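Long-range contact in peptide amidase (Stenotrophomonas maltophilia, PDB 1M22), which probably hydrolyses amide bonds as an amidase signature enzyme, using a serine nucleophile helped by a second serine and a lysine: residues 216-221 with 323-328. Numbering follows the deposited sequence.
Sequences PISFSQ and RTLLLY
Leu326 reaches from helix 319-340 into the loop 216-221 with its CD2 methyl, which presses against CB of Ser218 at 3.4 Å, tighter than usual for two carbons. The same methyl has CG2 of Ile217 beside it at 4.2 Å and NE2 of Gln221 at 4.1 Å, so one branch of the leucine serves three loop residues. The side chains of Ile217 and Leu326 meet at a slant.

Leu325, one residue earlier on the helix, meets mainly the oxygens of Ser218 and Gln221, in van der Waals contact. Its CG lies between backbone N and carbonyl carbon, with chi1 76°, a crowded position for a leucine in a helix. CD1 touches OG of Ser218 at 3.7 Å and OE1 of Gln221 at 3.8 Å, while CB of Ser220 lies 4.3 Å from that CD1.

The polar ends of Ser218, Ser220 and Gln221 find their partners within the loop and in neighbouring residues. OG of Ser218, anti to its backbone N (chi1 166°), accepts from the N-H of Gln221 at 3.0 Å, with an angle of 142° at the hydrogen: an ST motif that ties the turn together. Glu329, just past 323-328 on the same helix, grips the loop with both carboxylate oxygens, OE1 to Ser218 OG and OE2 to Ser220 OG. NE2 of Gln221 is bonded to Thr186 O and to Glu322.

Ile217 lies about 6 Å, side chain to side chain, from the active-site serines Ser165 and Ser189. The loop links strands 200-203 and 223-228 of the central mixed sheet; helix 319-340 packs against this loop, and side chains of helix 383-407 touch Phe219, Ser220 and Leu325.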
loop_
_atom_site.group_PDB
_atom_site.type_symbol
_atom_site.label_atom_id
_atom_site.label_comp_id
_atom_site.label_asym_id
_atom_site.label_seq_id
_atom_site.Cartn_x
_atom_site.Cartn_y
_atom_site.Cartn_z
ATOM N N PRO A 216 -3.127 -12.421 6.309
ATOM C CA PRO A 216 -2.365 -12.680 5.090
ATOM C C PRO A 216 -3.016 -13.228 3.840
ATOM O O PRO A 216 -4.209 -13.523 3.781
ATOM C CB PRO A 216 -1.322 -13.660 5.588
ATOM C CG PRO A 216 -2.191 -14.576 6.439
ATOM C CD PRO A 216 -3.081 -13.590 7.209
ATOM N N ILE A 217 -2.164 -13.330 2.829
ATOM C CA ILE A 217 -2.492 -13.982 1.576
ATOM C C ILE A 217 -1.255 -14.843 1.333
ATOM O O ILE A 217 -1.325 -16.061 1.404
ATOM C CB ILE A 217 -2.671 -13.048 0.357
ATOM C CG1 ILE A 217 -3.951 -12.220 0.496
ATOM C CG2 ILE A 217 -2.777 -13.905 -0.912
ATOM C CD1 ILE A 217 -4.211 -11.294 -0.681
ATOM N N SER A 218 -0.107 -14.200 1.128
ATOM C CA SER A 218 1.141 -14.904 0.825
ATOM C C SER A 218 2.370 -14.504 1.650
ATOM O O SER A 218 2.777 -13.342 1.646
ATOM C CB SER A 218 1.448 -14.691 -0.657
ATOM O OG SER A 218 2.774 -15.049 -0.991
ATOM N N PHE A 219 2.990 -15.455 2.340
ATOM C CA PHE A 219 4.182 -15.092 3.091
ATOM C C PHE A 219 5.335 -14.802 2.131
ATOM O O PHE A 219 6.288 -14.110 2.485
ATOM C CB PHE A 219 4.561 -16.181 4.107
ATOM C CG PHE A 219 4.701 -17.554 3.524
ATOM C CD1 PHE A 219 5.787 -17.884 2.724
ATOM C CD2 PHE A 219 3.753 -18.529 3.804
ATOM C CE1 PHE A 219 5.926 -19.176 2.211
ATOM C CE2 PHE A 219 3.883 -19.821 3.297
ATOM C CZ PHE A 219 4.969 -20.143 2.501
ATOM N N SER A 220 5.243 -15.306 0.905
ATOM C CA SER A 220 6.287 -15.059 -0.080
ATOM C C SER A 220 6.242 -13.649 -0.676
ATOM O O SER A 220 7.291 -13.085 -1.000
ATOM C CB SER A 220 6.193 -16.073 -1.228
ATOM O OG SER A 220 6.535 -17.380 -0.794
ATOM N N GLN A 221 5.047 -13.073 -0.798
ATOM C CA GLN A 221 4.899 -11.758 -1.427
ATOM C C GLN A 221 4.328 -10.626 -0.581
ATOM O O GLN A 221 4.527 -9.458 -0.903
ATOM C CB GLN A 221 4.040 -11.904 -2.693
ATOM C CG GLN A 221 4.594 -12.937 -3.670
ATOM C CD GLN A 221 3.771 -13.128 -4.938
ATOM O OE1 GLN A 221 3.998 -14.079 -5.685
ATOM N NE2 GLN A 221 2.826 -12.227 -5.194
ATOM N N ARG A 323 -0.218 -17.865 -9.271
ATOM C CA ARG A 323 -1.579 -18.254 -8.922
ATOM C C ARG A 323 -1.520 -19.443 -7.971
ATOM O O ARG A 323 -2.196 -19.472 -6.944
ATOM C CB ARG A 323 -2.345 -18.631 -10.196
ATOM C CG ARG A 323 -3.795 -19.051 -9.998
ATOM C CD ARG A 323 -4.440 -19.342 -11.349
ATOM N NE ARG A 323 -5.883 -19.555 -11.262
ATOM C CZ ARG A 323 -6.460 -20.602 -10.681
ATOM N NH1 ARG A 323 -5.720 -21.552 -10.123
ATOM N NH2 ARG A 323 -7.782 -20.700 -10.660
ATOM N N THR A 324 -0.689 -20.418 -8.318
ATOM C CA THR A 324 -0.534 -21.613 -7.507
ATOM C C THR A 324 0.004 -21.328 -6.107
ATOM O O THR A 324 -0.578 -21.762 -5.114
ATOM C CB THR A 324 0.404 -22.623 -8.198
ATOM O OG1 THR A 324 -0.188 -23.054 -9.431
ATOM C CG2 THR A 324 0.647 -23.830 -7.307
ATOM N N LEU A 325 1.104 -20.587 -6.016
ATOM C CA LEU A 325 1.679 -20.323 -4.703
ATOM C C LEU A 325 0.743 -19.516 -3.802
ATOM O O LEU A 325 0.698 -19.743 -2.597
ATOM C CB LEU A 325 3.049 -19.638 -4.842
ATOM C CG LEU A 325 3.155 -18.158 -5.204
ATOM C CD1 LEU A 325 3.074 -17.313 -3.936
ATOM C CD2 LEU A 325 4.482 -17.909 -5.903
ATOM N N LEU A 326 -0.014 -18.590 -4.384
ATOM C CA LEU A 326 -0.940 -17.787 -3.591
ATOM C C LEU A 326 -2.047 -18.639 -2.968
ATOM O O LEU A 326 -2.406 -18.443 -1.812
ATOM C CB LEU A 326 -1.564 -16.676 -4.444
ATOM C CG LEU A 326 -0.619 -15.584 -4.953
ATOM C CD1 LEU A 326 -1.408 -14.560 -5.753
ATOM C CD2 LEU A 326 0.078 -14.914 -3.781
ATOM N N LEU A 327 -2.585 -19.583 -3.735
ATOM C CA LEU A 327 -3.643 -20.448 -3.225
ATOM C C LEU A 327 -3.151 -21.277 -2.041
ATOM O O LEU A 327 -3.810 -21.345 -1.008
ATOM C CB LEU A 327 -4.155 -21.370 -4.336
ATOM C CG LEU A 327 -4.949 -20.697 -5.459
ATOM C CD1 LEU A 327 -5.121 -21.662 -6.621
ATOM C CD2 LEU A 327 -6.302 -20.243 -4.931
ATOM N N TYR A 328 -1.984 -21.896 -2.192
ATOM C CA TYR A 328 -1.429 -22.712 -1.121
ATOM C C TYR A 328 -1.072 -21.895 0.114
ATOM O O TYR A 328 -1.402 -22.270 1.238
ATOM C CB TYR A 328 -0.171 -23.447 -1.595
ATOM C CG TYR A 328 -0.432 -24.699 -2.403
ATOM C CD1 TYR A 328 -0.847 -24.624 -3.730
ATOM C CD2 TYR A 328 -0.241 -25.961 -1.841
ATOM C CE1 TYR A 328 -1.063 -25.779 -4.485
ATOM C CE2 TYR A 328 -0.455 -27.121 -2.584
ATOM C CZ TYR A 328 -0.863 -27.021 -3.903
ATOM O OH TYR A 328 -1.063 -28.162 -4.649
#